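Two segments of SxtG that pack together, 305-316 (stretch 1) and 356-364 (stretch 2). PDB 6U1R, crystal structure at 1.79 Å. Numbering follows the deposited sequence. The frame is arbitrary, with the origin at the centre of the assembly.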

# COMPACT_ATOMS: atom_id res chain seq x y z
N ASN A 305 31.84 -25.63 3.15
CA ASN A 305 33.30 -25.62 3.29
C ASN A 305 33.90 -24.55 2.38
O ASN A 305 34.91 -24.77 1.70
N HIS A 306 33.28 -23.38 2.38
CA HIS A 306 33.62 -22.31 1.45
C HIS A 306 32.97 -21.02 1.93
O HIS A 306 31.76 -20.98 2.12
N ILE A 307 33.78 -19.98 2.14
CA ILE A 307 33.32 -18.65 2.49
C ILE A 307 33.57 -17.75 1.27
O ILE A 307 34.72 -17.54 0.89
N PRO A 308 32.53 -17.22 0.63
CA PRO A 308 32.78 -16.28 -0.47
C PRO A 308 33.48 -15.04 0.07
O PRO A 308 33.25 -14.62 1.20
N GLN A 309 34.33 -14.44 -0.75
CA GLN A 309 35.01 -13.22 -0.33
C GLN A 309 34.74 -12.08 -1.32
O GLN A 309 34.66 -12.30 -2.53
N ASN A 310 34.58 -10.87 -0.78
CA ASN A 310 34.46 -9.67 -1.58
C ASN A 310 34.98 -8.49 -0.77
O ASN A 310 35.11 -8.56 0.46
N GLN A 311 35.26 -7.38 -1.47
CA GLN A 311 35.90 -6.25 -0.82
C GLN A 311 35.01 -5.55 0.21
O GLN A 311 35.51 -4.70 0.95
N LEU A 312 33.71 -5.89 0.30
CA LEU A 312 32.83 -5.35 1.34
C LEU A 312 32.43 -6.36 2.40
O LEU A 312 32.12 -5.96 3.52
N ARG A 313 32.38 -7.66 2.04
CA ARG A 313 31.97 -8.79 2.87
C ARG A 313 30.68 -8.62 3.68
O ARG A 313 30.73 -8.36 4.89
N LEU A 314 29.53 -8.78 3.02
CA LEU A 314 28.25 -8.96 3.68
C LEU A 314 27.69 -10.36 3.41
O LEU A 314 26.47 -10.58 3.49
N VAL A 315 28.58 -11.31 3.10
CA VAL A 315 28.24 -12.68 2.71
C VAL A 315 27.82 -13.49 3.92
O VAL A 315 28.32 -13.30 5.04
N SER A 316 26.88 -14.41 3.70
CA SER A 316 26.69 -15.57 4.56
C SER A 316 27.17 -16.79 3.80
O SER A 316 27.02 -16.87 2.57
N PHE A 356 28.15 -16.51 -9.91
CA PHE A 356 27.25 -15.47 -9.41
C PHE A 356 27.69 -14.88 -8.07
O PHE A 356 26.94 -14.11 -7.48
N GLU A 357 28.89 -15.22 -7.58
CA GLU A 357 29.33 -14.65 -6.30
C GLU A 357 29.51 -13.14 -6.34
O GLU A 357 29.48 -12.50 -5.28
N SER A 358 29.68 -12.55 -7.54
CA SER A 358 29.77 -11.09 -7.65
C SER A 358 28.46 -10.40 -7.32
O SER A 358 28.46 -9.19 -7.11
N TYR A 359 27.36 -11.14 -7.31
CA TYR A 359 26.07 -10.60 -6.91
C TYR A 359 25.91 -10.55 -5.40
O TYR A 359 25.13 -9.73 -4.90
N TYR A 360 26.63 -11.39 -4.66
CA TYR A 360 26.40 -11.50 -3.22
C TYR A 360 26.55 -10.17 -2.47
O TYR A 360 25.81 -9.98 -1.49
N PRO A 361 27.47 -9.27 -2.82
CA PRO A 361 27.55 -7.99 -2.08
C PRO A 361 26.32 -7.14 -2.23
O PRO A 361 26.13 -6.20 -1.45
N PHE A 362 25.48 -7.42 -3.22
CA PHE A 362 24.19 -6.75 -3.38
C PHE A 362 23.08 -7.45 -2.62
O PHE A 362 21.91 -7.13 -2.83
N LEU A 363 23.44 -8.41 -1.76
CA LEU A 363 22.59 -9.04 -0.76
C LEU A 363 21.62 -10.06 -1.34
O LEU A 363 20.53 -10.28 -0.78
N GLY A 364 21.99 -10.69 -2.45
CA GLY A 364 21.17 -11.76 -2.99
C GLY A 364 21.94 -12.72 -3.87
O GLY A 364 23.06 -12.45 -4.30

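P361 lies at the apolar centre of the contact and loses more surface to the other stretch, 71 Å², than any other residue here. Its CA-to-CB bond runs sideways, so the flank of the ring, puckered C-gamma exo, meets stretch 1. L312, chi1 m and chi2 t, points toward it and places L312 CD1 4.2 Å from P361 CB. L314 also points in, with chi1 m but chi2 near -8°, off the usual wells; L314 CD2 comes within 3.7 Å of the backbone O of P361, a contact of methyl with carbonyl. L363, chi1 m and chi2 t, starts out sideways, but the end of its side chain comes nearer, and L363 CD2 meets L314 CB at 3.8 Å.

Y360 continues the apolar surface. It points toward stretch 1 with chi1 m, and its ring is approached at the edge, near its plane, by two side chains: P308, with P308 CG 3.7 Å from Y360 CE2, and V315. The latter, chi1 m and set sideways, makes its closest approach through V315 CG1, 4.1 Å from Y360 CB. The 3-10 segment at 360-361 thus presents successive residues to different parts of stretch 1, which has no regular helix or strand; hydrogen bonds from Y360 N to E357 O (3.1 Å) and from L363 N to Y360 O (2.9 Å) help hold the turn in shape.

N310 marks the passage to polar contacts. With chi1 p it points in and sets N310 ND2 3.6 Å from P361 CG. N310 ND2 also donates to water 1 at 3.2 Å from its O, and the water O donates to E357 O at 2.8 Å, linking side chain to backbone across the gap. The other end of the amide turns back on its own stretch: N310 OD1 accepts from L312 N at 2.8 Å and from R313 N at a very short 2.3 Å, bracing the bend that carries the chain from N310 to the leucines.

At the polar edge E357, chi1 m and chi2 t, reaches along stretch 1. E357 OE2 lies 3.5 Å from P308 CB and accepts a hydrogen bond from H306 NE2 at 2.8 Å, with an N-H...acceptor angle of 161°. H306, chi1 t and chi2 63°, points toward stretch 2, and the carboxylate oxygen sits at the edge of its ring near the plane, where the NE2 hydrogen can be directed at it. I307 and Q309, which alternate with the inward-pointing H306, P308 and N310, point away.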

# COMPACT_ATOMS: atom_id res chain seq x y z
CB ASN A 305 33.91 -26.99 2.98
CG ASN A 305 33.51 -28.07 3.97
OD1 ASN A 305 33.26 -29.22 3.59
ND2 ASN A 305 33.45 -27.71 5.23
CB HIS A 306 33.15 -22.63 0.03
CG HIS A 306 33.29 -21.48 -0.92
ND1 HIS A 306 34.51 -20.93 -1.26
CD2 HIS A 306 32.35 -20.76 -1.59
CE1 HIS A 306 34.32 -19.94 -2.11
NE2 HIS A 306 33.02 -19.81 -2.33
CB ILE A 307 34.04 -18.09 3.72
CG1 ILE A 307 33.99 -19.07 4.90
CG2 ILE A 307 33.42 -16.74 4.12
CD1 ILE A 307 32.59 -19.34 5.43
CB PRO A 308 31.37 -15.95 -0.99
CG PRO A 308 30.46 -17.01 -0.39
CD PRO A 308 31.09 -17.38 0.90
CB GLN A 309 36.52 -13.44 -0.19
CG GLN A 309 37.21 -12.39 0.67
CD GLN A 309 36.67 -12.34 2.10
OE1 GLN A 309 35.55 -11.88 2.35
NE2 GLN A 309 37.47 -12.82 3.05
CB ASN A 310 33.02 -9.43 -2.07
CG ASN A 310 32.03 -9.19 -0.92
OD1 ASN A 310 32.12 -8.20 -0.20
ND2 ASN A 310 31.04 -10.07 -0.80
CB GLN A 311 36.40 -5.25 -1.89
CG GLN A 311 35.32 -4.44 -2.62
CD GLN A 311 35.74 -4.01 -4.03
OE1 GLN A 311 35.72 -4.81 -4.98
NE2 GLN A 311 36.11 -2.74 -4.18
CB LEU A 312 31.54 -4.80 0.73
CG LEU A 312 31.52 -3.83 -0.45
CD1 LEU A 312 30.08 -3.68 -0.89
CD2 LEU A 312 32.12 -2.47 -0.13
CB ARG A 313 33.09 -9.21 3.83
CG ARG A 313 33.68 -8.15 4.80
CD ARG A 313 35.22 -8.15 4.62
NE ARG A 313 36.08 -7.87 5.77
CZ ARG A 313 35.96 -8.35 7.02
NH1 ARG A 313 34.95 -9.13 7.41
NH2 ARG A 313 36.88 -8.00 7.91
CB LEU A 314 27.24 -7.89 3.24
CG LEU A 314 27.57 -6.39 3.31
CD1 LEU A 314 28.87 -6.04 4.01
CD2 LEU A 314 27.59 -5.80 1.91
CB VAL A 315 29.45 -13.34 2.01
CG1 VAL A 315 29.74 -12.68 0.68
CG2 VAL A 315 30.69 -13.30 2.93
CB SER A 316 25.22 -15.76 4.97
OG SER A 316 24.95 -17.09 5.42
CB PHE A 356 25.83 -16.04 -9.29
CG PHE A 356 24.73 -15.02 -9.54
CD1 PHE A 356 24.66 -14.33 -10.74
CD2 PHE A 356 23.76 -14.76 -8.58
CE1 PHE A 356 23.65 -13.41 -10.99
CE2 PHE A 356 22.74 -13.84 -8.82
CZ PHE A 356 22.70 -13.16 -10.03
CB GLU A 357 30.63 -15.28 -5.82
CG GLU A 357 30.48 -16.72 -5.44
CD GLU A 357 31.60 -17.22 -4.55
OE1 GLU A 357 32.75 -16.71 -4.69
OE2 GLU A 357 31.32 -18.10 -3.72
CB SER A 358 30.19 -10.67 -9.06
OG SER A 358 31.53 -11.07 -9.33
CB TYR A 359 24.96 -11.43 -7.54
CG TYR A 359 23.73 -10.63 -7.94
CD1 TYR A 359 23.67 -9.98 -9.17
CD2 TYR A 359 22.61 -10.58 -7.11
CE1 TYR A 359 22.54 -9.26 -9.55
CE2 TYR A 359 21.48 -9.86 -7.48
CZ TYR A 359 21.45 -9.20 -8.70
OH TYR A 359 20.33 -8.50 -9.08
CB TYR A 360 27.36 -12.53 -2.62
CG TYR A 360 27.17 -13.98 -3.04
CD1 TYR A 360 26.13 -14.37 -3.88
CD2 TYR A 360 28.04 -14.95 -2.59
CE1 TYR A 360 25.98 -15.70 -4.25
CE2 TYR A 360 27.89 -16.27 -2.94
CZ TYR A 360 26.86 -16.64 -3.77
OH TYR A 360 26.71 -17.95 -4.13
CB PRO A 361 28.78 -7.29 -2.68
CG PRO A 361 29.50 -8.31 -3.48
CD PRO A 361 28.52 -9.38 -3.85
CB PHE A 362 23.86 -6.64 -4.87
CG PHE A 362 24.89 -5.87 -5.64
CD1 PHE A 362 26.02 -6.52 -6.12
CD2 PHE A 362 24.76 -4.50 -5.84
CE1 PHE A 362 27.01 -5.82 -6.81
CE2 PHE A 362 25.74 -3.79 -6.53
CZ PHE A 362 26.87 -4.43 -7.00
CB LEU A 363 21.82 -7.98 0.03
CG LEU A 363 22.70 -6.89 0.67
CD1 LEU A 363 21.88 -6.04 1.64
CD2 LEU A 363 23.91 -7.49 1.37
O HOH W 1 31.03 -12.36 -3.00